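Local coordinates for protein tumor necrosis factor receptor superfamily member 16 (Rattus norvegicus, PDB 1SG1) that serves as a low-affinity receptor for nerve growth factor and probably other neurotrophins, through an elongated extracellular row of cysteine-rich repeats, at residues 140-146 with 157-161; 84-88 with 110-115. One frame throughout, in Å; residues are numbered along the deposited sequence.

How the interactions relate
Interaction 2 closes along the chain before interaction 1 opens, and the two lie in different cysteine-rich repeats, their centres about 39 Å apart and their nearest atoms about 23 Å apart. Both are surface contacts, yet their places differ: 84-88 with 110-115 sits near the middle of the rod-like chain, whereas 140-146 with 157-161 lies at its C-terminal end, with no strand in either segment. Interaction 1 is held covalently by a disulfide across its segments and by an aspartate gripping a threonine. In interaction 2 the single cysteine bonds to a residue outside the contact, and a strand meets a turn through a stacked tyrosine and one backbone hydrogen bond.

Interaction 1 (140-146 with 157-161); sequences TVCEDTE and DAECE
Thr140, Cys142 and Glu146 lie beside Ala158, Cys160 and Glu161 in turn, two irregular segments running roughly the same way with paired CA atoms (Thr140 to Ala158, for example) 5.7 Å apart. At the centre the disulfide between Cys142 SG and Cys160 SG ties them together, with a C-S-S-C torsion of -90°. It is the last disulfide of this repeat and, with Cys139-Cys152, gives the interlocked pairing familiar from the cysteine-rich domains of TNF receptors.

At one end, Asp157 crosses Thr140 at about a right angle and grips it with both carboxylate oxygens. Its OD1 takes the backbone hydrogen of Thr140 N at 2.8 Å, nearly straight at 168°, while OD2 accepts from Thr140 OG1 at 3.1 Å; each oxygen uses its syn lone pair. Thr140 has OG1 next to its own backbone N (chi1 -80°), which brings both donors to the same carboxylate and leaves CG2 directed at the disulfide, 4.1 Å from Cys160 SG. Ala158 CB packs against the carbonyl of Thr140, 3.4 Å from its O.

Past the disulfide, the type I turn from Glu143 to Glu146 is closed by the backbone bond from Glu146 N to Glu143 O. The side chain of Glu146, extended beyond CG, reaches from the turn to the backbone at its start: OE1 receives Glu143 N at 3.2 Å on its anti side, somewhat out of the carboxylate plane, and also rests 3.3 Å from Cys160 CB.

Two carboxylates thus accept backbone N-H groups on either side of the disulfide, one across the segments and one within a turn. With no regular secondary structure here, the two segments are held together by one covalent link and the two hydrogen bonds of Asp157.

Interaction 2 (84-88 with 110-115); sequences GYYQD and CQDKQN
Tyr86 and Asn115 meet face on. Asn115 CB stands over the middle of the tyrosine ring, 3.3 Å from its centroid and 8° off the ring normal, a CH-pi contact. Beyond CB the amide keeps to the same face, its plane only 15° from that of the ring, so that amide and phenol are stacked; Asn115 OD1 comes within 3.5 Å of Tyr86 CE2. The ring turns to the asparagine because Tyr86 CG lies between the backbone N and the carbonyl carbon, with chi1 74°.

Near the root of the same side chain, Cys110 SG touches Tyr86 CB at 3.7 Å and views the ring obliquely, in a sulfur-aromatic contact. The backbones are joined by one hydrogen bond, Gln87 N to Asp112 O, modelled at 2.5 Å, a length so short that its exact value is doubtful.

A type II' turn from Gln111 to Gln114, closed by Gln114 N to Gln111 O, presents that carbonyl to the strand. Asp112 probably stiffens it, since OD2 accepts from Lys113 N at 2.6 Å. Next along, Gln114 NE2 donates to Asn115 O at 2.7 Å, almost in line and in the carbonyl plane, which probably steadies the backbone of the residue lying on the ring. Cys110 is bonded to Cys97, while backbone bonding of Tyr86 with Glu95, and of Gly84 with Cys97 just beyond the strands, pairs strand 85-87 with 94-96.

The hairpin of this TNF-receptor-type repeat is therefore joined to a later turn by stacking, a sulfur contact and one backbone bond. Asn115 reaches from the turn to two places on the hairpin side: its CB and the face of its amide lie on the Tyr86 ring, and its OD1 accepts from Ser98 N. The amide can thus stack on an aromatic face without giving up that hydrogen bond.

Interaction 1 (140-146 with 157-161)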
ATOM      1  N   THR C 140       4.624 -10.058  33.131  1.00 38.51           N
ATOM      2  CA  THR C 140       4.076 -11.366  33.456  1.00 37.21           C
ATOM      3  C   THR C 140       3.974 -11.411  34.984  1.00 35.98           C
ATOM      4  O   THR C 140       4.901 -11.016  35.687  1.00 31.55           O
ATOM      5  CB  THR C 140       5.021 -12.508  33.040  1.00 38.93           C
ATOM      6  OG1 THR C 140       4.896 -12.759  31.640  1.00 41.29           O
ATOM      7  CG2 THR C 140       4.693 -13.782  33.803  1.00 41.88           C
ATOM      8  N   VAL C 141       2.850 -11.884  35.503  1.00 37.92           N
ATOM      9  CA  VAL C 141       2.710 -11.988  36.952  1.00 42.12           C
ATOM     10  C   VAL C 141       2.893 -13.446  37.356  1.00 41.29           C
ATOM     11  O   VAL C 141       2.033 -14.277  37.064  1.00 41.75           O
ATOM     12  CB  VAL C 141       1.328 -11.517  37.425  1.00 43.20           C
ATOM     13  CG1 VAL C 141       1.279 -11.502  38.937  1.00 46.97           C
ATOM     14  CG2 VAL C 141       1.037 -10.137  36.883  1.00 48.08           C
ATOM     15  N   CYS C 142       4.019 -13.755  38.002  1.00 42.07           N
ATOM     16  CA  CYS C 142       4.301 -15.115  38.449  1.00 44.70           C
ATOM     17  C   CYS C 142       3.248 -15.582  39.436  1.00 44.86           C
ATOM     18  O   CYS C 142       2.757 -14.809  40.253  1.00 42.53           O
ATOM     19  CB  CYS C 142       5.658 -15.230  39.142  1.00 44.54           C
ATOM     20  SG  CYS C 142       7.173 -15.102  38.142  1.00 49.03           S
ATOM     21  N   GLU C 143       2.926 -16.865  39.355  1.00 48.50           N
ATOM     22  CA  GLU C 143       1.929 -17.491  40.214  1.00 52.47           C
ATOM     23  C   GLU C 143       2.374 -17.638  41.672  1.00 52.37           C
ATOM     24  O   GLU C 143       3.561 -17.755  41.962  1.00 50.38           O
ATOM     25  CB  GLU C 143       1.574 -18.855  39.632  1.00 56.48           C
ATOM     26  CG  GLU C 143       0.734 -18.766  38.377  1.00 61.86           C
ATOM     27  CD  GLU C 143      -0.740 -18.889  38.680  1.00 63.23           C
ATOM     28  OE1 GLU C 143      -1.174 -18.367  39.726  1.00 65.52           O
ATOM     29  OE2 GLU C 143      -1.464 -19.503  37.872  1.00 65.73           O
ATOM     30  N   ASP C 144       1.405 -17.639  42.586  1.00 53.01           N
ATOM     31  CA  ASP C 144       1.705 -17.766  44.003  1.00 54.99           C
ATOM     32  C   ASP C 144       2.520 -19.011  44.292  1.00 54.21           C
ATOM     33  O   ASP C 144       3.233 -19.085  45.282  1.00 55.86           O
ATOM     34  CB  ASP C 144       0.412 -17.789  44.810  1.00 58.56           C
ATOM     35  CG  ASP C 144      -0.292 -16.444  44.811  1.00 61.83           C
ATOM     36  OD1 ASP C 144       0.314 -15.461  45.295  1.00 63.75           O
ATOM     37  OD2 ASP C 144      -1.444 -16.373  44.326  1.00 62.48           O
ATOM     38  N   THR C 145       2.418 -19.977  43.395  1.00 53.59           N
ATOM     39  CA  THR C 145       3.123 -21.243  43.494  1.00 51.85           C
ATOM     40  C   THR C 145       4.443 -21.181  42.734  1.00 50.54           C
ATOM     41  O   THR C 145       5.333 -22.004  42.937  1.00 49.14           O
ATOM     42  CB  THR C 145       2.242 -22.365  42.915  1.00 51.79           C
ATOM     43  OG1 THR C 145       1.184 -22.639  43.837  1.00 53.26           O
ATOM     44  CG2 THR C 145       3.044 -23.631  42.654  1.00 53.56           C
ATOM     45  N   GLU C 146       4.574 -20.193  41.859  1.00 50.03           N
ATOM     46  CA  GLU C 146       5.789 -20.071  41.076  1.00 48.74           C
ATOM     47  C   GLU C 146       6.887 -19.211  41.702  1.00 45.88           C
ATOM     48  O   GLU C 146       6.625 -18.191  42.328  1.00 42.44           O
ATOM     49  CB  GLU C 146       5.456 -19.545  39.686  1.00 52.97           C
ATOM     50  CG  GLU C 146       4.465 -20.397  38.921  1.00 57.66           C
ATOM     51  CD  GLU C 146       4.408 -20.014  37.452  1.00 60.80           C
ATOM     52  OE1 GLU C 146       4.259 -18.806  37.153  1.00 60.24           O
ATOM     53  OE2 GLU C 146       4.516 -20.924  36.599  1.00 61.93           O
ATOM     54  N   ASP C 157      11.273  -8.586  31.378  1.00 37.88           N
ATOM     55  CA  ASP C 157      10.040  -9.145  31.931  1.00 39.89           C
ATOM     56  C   ASP C 157      10.353 -10.129  33.059  1.00 40.15           C
ATOM     57  O   ASP C 157      11.465 -10.637  33.163  1.00 39.05           O
ATOM     58  CB  ASP C 157       9.252  -9.848  30.823  1.00 38.44           C
ATOM     59  CG  ASP C 157       7.996 -10.524  31.327  1.00 37.92           C
ATOM     60  OD1 ASP C 157       7.285  -9.956  32.183  1.00 39.33           O
ATOM     61  OD2 ASP C 157       7.711 -11.627  30.847  1.00 33.59           O
ATOM     62  N   ALA C 158       9.362 -10.385  33.901  1.00 41.73           N
ATOM     63  CA  ALA C 158       9.520 -11.311  35.008  1.00 44.84           C
ATOM     64  C   ALA C 158       9.727 -12.744  34.511  1.00 47.87           C
ATOM     65  O   ALA C 158       9.364 -13.091  33.393  1.00 48.02           O
ATOM     66  CB  ALA C 158       8.304 -11.235  35.898  1.00 43.86           C
ATOM     67  N   GLU C 159      10.328 -13.576  35.344  1.00 52.35           N
ATOM     68  CA  GLU C 159      10.564 -14.973  34.993  1.00 56.92           C
ATOM     69  C   GLU C 159       9.925 -15.877  36.035  1.00 57.12           C
ATOM     70  O   GLU C 159       9.833 -15.499  37.202  1.00 58.65           O
ATOM     71  CB  GLU C 159      12.067 -15.250  34.920  1.00 60.37           C
ATOM     72  CG  GLU C 159      12.695 -14.794  33.617  1.00 67.48           C
ATOM     73  CD  GLU C 159      14.213 -14.846  33.635  1.00 72.27           C
ATOM     74  OE1 GLU C 159      14.771 -15.908  34.009  1.00 76.35           O
ATOM     75  OE2 GLU C 159      14.846 -13.824  33.266  1.00 74.52           O
ATOM     76  N   CYS C 160       9.468 -17.058  35.621  1.00 55.82           N
ATOM     77  CA  CYS C 160       8.874 -18.000  36.568  1.00 54.37           C
ATOM     78  C   CYS C 160       9.266 -19.445  36.239  1.00 55.83           C
ATOM     79  O   CYS C 160      10.125 -19.666  35.393  1.00 56.19           O
ATOM     80  CB  CYS C 160       7.362 -17.822  36.604  1.00 50.66           C
ATOM     81  SG  CYS C 160       6.858 -16.088  36.381  1.00 43.75           S
ATOM     82  N   GLU C 161       8.656 -20.425  36.905  1.00 56.58           N
ATOM     83  CA  GLU C 161       9.021 -21.826  36.665  1.00 57.62           C
ATOM     84  C   GLU C 161       7.904 -22.728  36.158  1.00 57.31           C
ATOM     85  O   GLU C 161       6.723 -22.335  36.261  1.00 61.02           O
ATOM     86  CB  GLU C 161       9.609 -22.440  37.940  1.00 57.44           C
ATOM     87  CG  GLU C 161      10.804 -21.687  38.499  1.00 58.37           C
ATOM     88  CD  GLU C 161      11.700 -22.548  39.366  1.00 57.29           C
ATOM     89  OE1 GLU C 161      11.213 -23.119  40.359  1.00 58.76           O
ATOM     90  OE2 GLU C 161      12.900 -22.655  39.055  1.00 56.47           O
ATOM     91  OXT GLU C 161       8.234 -23.834  35.680  1.00 55.01           O
TER

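Interaction 2 (84-88 with 110-115)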
ATOM      1  N   GLY C  84      13.232   1.855   6.804  1.00 51.90           N
ATOM      2  CA  GLY C  84      13.971   2.201   8.009  1.00 49.04           C
ATOM      3  C   GLY C  84      14.321   3.653   8.289  1.00 45.02           C
ATOM      4  O   GLY C  84      15.026   3.934   9.248  1.00 44.13           O
ATOM      5  N   TYR C  85      13.824   4.581   7.484  1.00 44.42           N
ATOM      6  CA  TYR C  85      14.154   5.988   7.677  1.00 44.57           C
ATOM      7  C   TYR C  85      12.938   6.870   7.625  1.00 43.90           C
ATOM      8  O   TYR C  85      11.856   6.406   7.331  1.00 45.24           O
ATOM      9  CB  TYR C  85      15.135   6.468   6.594  1.00 43.22           C
ATOM     10  CG  TYR C  85      16.273   5.521   6.307  1.00 41.35           C
ATOM     11  CD1 TYR C  85      16.041   4.289   5.683  1.00 42.60           C
ATOM     12  CD2 TYR C  85      17.579   5.845   6.669  1.00 39.70           C
ATOM     13  CE1 TYR C  85      17.091   3.405   5.426  1.00 43.26           C
ATOM     14  CE2 TYR C  85      18.631   4.976   6.421  1.00 42.18           C
ATOM     15  CZ  TYR C  85      18.386   3.757   5.800  1.00 42.49           C
ATOM     16  OH  TYR C  85      19.432   2.896   5.548  1.00 40.47           O
ATOM     17  N   TYR C  86      13.148   8.152   7.906  1.00 44.40           N
ATOM     18  CA  TYR C  86      12.108   9.178   7.870  1.00 44.27           C
ATOM     19  C   TYR C  86      12.747  10.418   7.232  1.00 44.48           C
ATOM     20  O   TYR C  86      13.951  10.539   7.213  1.00 39.41           O
ATOM     21  CB  TYR C  86      11.621   9.504   9.291  1.00 44.36           C
ATOM     22  CG  TYR C  86      12.592  10.320  10.111  1.00 43.42           C
ATOM     23  CD1 TYR C  86      12.396  11.686  10.305  1.00 44.41           C
ATOM     24  CD2 TYR C  86      13.720   9.730  10.678  1.00 44.39           C
ATOM     25  CE1 TYR C  86      13.298  12.448  11.050  1.00 45.57           C
ATOM     26  CE2 TYR C  86      14.629  10.480  11.419  1.00 45.80           C
ATOM     27  CZ  TYR C  86      14.414  11.839  11.607  1.00 46.01           C
ATOM     28  OH  TYR C  86      15.303  12.573  12.366  1.00 41.43           O
ATOM     29  N   GLN C  87      11.941  11.337   6.718  1.00 48.82           N
ATOM     30  CA  GLN C  87      12.466  12.540   6.089  1.00 53.16           C
ATOM     31  C   GLN C  87      12.611  13.698   7.053  1.00 55.31           C
ATOM     32  O   GLN C  87      11.657  14.080   7.717  1.00 54.94           O
ATOM     33  CB  GLN C  87      11.566  12.956   4.919  1.00 55.43           C
ATOM     34  CG  GLN C  87      11.868  14.336   4.333  1.00 58.17           C
ATOM     35  CD  GLN C  87      11.450  14.471   2.865  1.00 60.94           C
ATOM     36  OE1 GLN C  87      10.314  14.164   2.494  1.00 60.36           O
ATOM     37  NE2 GLN C  87      12.375  14.941   2.027  1.00 60.90           N
ATOM     38  N   ASP C  88      13.819  14.247   7.129  1.00 58.74           N
ATOM     39  CA  ASP C  88      14.079  15.388   7.997  1.00 62.93           C
ATOM     40  C   ASP C  88      13.481  16.619   7.304  1.00 66.43           C
ATOM     41  O   ASP C  88      13.801  16.914   6.150  1.00 66.28           O
ATOM     42  CB  ASP C  88      15.586  15.550   8.211  1.00 63.75           C
ATOM     43  CG  ASP C  88      15.926  16.719   9.110  1.00 64.00           C
ATOM     44  OD1 ASP C  88      15.654  17.868   8.710  1.00 64.51           O
ATOM     45  OD2 ASP C  88      16.463  16.493  10.213  1.00 63.03           O
ATOM     46  N   CYS C 110       7.438   5.377  13.178  1.00 36.72           N
ATOM     47  CA  CYS C 110       8.344   6.149  12.338  1.00 36.27           C
ATOM     48  C   CYS C 110       7.981   5.967  10.872  1.00 37.74           C
ATOM     49  O   CYS C 110       8.322   4.959  10.266  1.00 30.63           O
ATOM     50  CB  CYS C 110       9.782   5.692  12.547  1.00 37.65           C
ATOM     51  SG  CYS C 110      10.994   6.617  11.561  1.00 33.84           S
ATOM     52  N   GLN C 111       7.300   6.969  10.327  1.00 40.74           N
ATOM     53  CA  GLN C 111       6.846   6.963   8.951  1.00 45.15           C
ATOM     54  C   GLN C 111       7.078   8.327   8.326  1.00 46.45           C
ATOM     55  O   GLN C 111       6.839   9.358   8.958  1.00 45.71           O
ATOM     56  CB  GLN C 111       5.351   6.641   8.892  1.00 49.90           C
ATOM     57  CG  GLN C 111       4.869   5.667   9.943  1.00 55.34           C
ATOM     58  CD  GLN C 111       3.457   5.210   9.668  1.00 61.86           C
ATOM     59  OE1 GLN C 111       2.586   6.023   9.353  1.00 65.56           O
ATOM     60  NE2 GLN C 111       3.214   3.900   9.786  1.00 64.98           N
ATOM     61  N   ASP C 112       7.507   8.297   7.065  1.00 48.21           N
ATOM     62  CA  ASP C 112       7.821   9.466   6.238  1.00 48.56           C
ATOM     63  C   ASP C 112       8.425  10.687   6.929  1.00 48.97           C
ATOM     64  O   ASP C 112       9.617  10.705   7.222  1.00 49.65           O
ATOM     65  CB  ASP C 112       6.612   9.886   5.392  1.00 48.22           C
ATOM     66  CG  ASP C 112       5.348   9.979   6.187  0.10 50.10           C
ATOM     67  OD1 ASP C 112       4.609   8.968   6.221  1.00 49.33           O
ATOM     68  OD2 ASP C 112       5.104  11.060   6.776  1.00 53.72           O
ATOM     69  N   LYS C 113       7.619  11.711   7.178  1.00 48.57           N
ATOM     70  CA  LYS C 113       8.113  12.928   7.819  1.00 47.51           C
ATOM     71  C   LYS C 113       8.232  12.801   9.334  1.00 45.29           C
ATOM     72  O   LYS C 113       8.748  13.677  10.004  1.00 42.67           O
ATOM     73  CB  LYS C 113       7.155  14.064   7.483  1.00 50.89           C
ATOM     74  CG  LYS C 113       5.683  13.695   7.729  1.00 53.79           C
ATOM     75  CD  LYS C 113       5.296  13.693   9.215  1.00 53.72           C
ATOM     76  CE  LYS C 113       3.797  13.498   9.388  0.10 54.31           C
ATOM     77  NZ  LYS C 113       3.374  13.625  10.809  0.10 54.63           N
ATOM     78  N   GLN C 114       7.747  11.685   9.853  1.00 45.27           N
ATOM     79  CA  GLN C 114       7.719  11.418  11.282  1.00 43.71           C
ATOM     80  C   GLN C 114       8.788  10.467  11.810  1.00 40.49           C
ATOM     81  O   GLN C 114       8.823   9.297  11.432  1.00 40.64           O
ATOM     82  CB  GLN C 114       6.344  10.848  11.635  1.00 44.08           C
ATOM     83  CG  GLN C 114       6.156  10.526  13.102  1.00 47.54           C
ATOM     84  CD  GLN C 114       6.118  11.763  13.967  1.00 48.10           C
ATOM     85  OE1 GLN C 114       5.260  12.634  13.793  1.00 47.85           O
ATOM     86  NE2 GLN C 114       7.049  11.848  14.912  1.00 49.30           N
ATOM     87  N   ASN C 115       9.659  10.960  12.683  1.00 37.17           N
ATOM     88  CA  ASN C 115      10.654  10.083  13.278  1.00 34.03           C
ATOM     89  C   ASN C 115       9.959   9.429  14.471  1.00 33.94           C
ATOM     90  O   ASN C 115       9.010   9.978  15.039  1.00 30.41           O
ATOM     91  CB  ASN C 115      11.890  10.866  13.744  1.00 29.96           C
ATOM     92  CG  ASN C 115      12.911   9.990  14.468  1.00 26.43           C
ATOM     93  OD1 ASN C 115      13.100   8.820  14.151  1.00 27.88           O
ATOM     94  ND2 ASN C 115      13.588  10.570  15.431  1.00 28.20           N
TER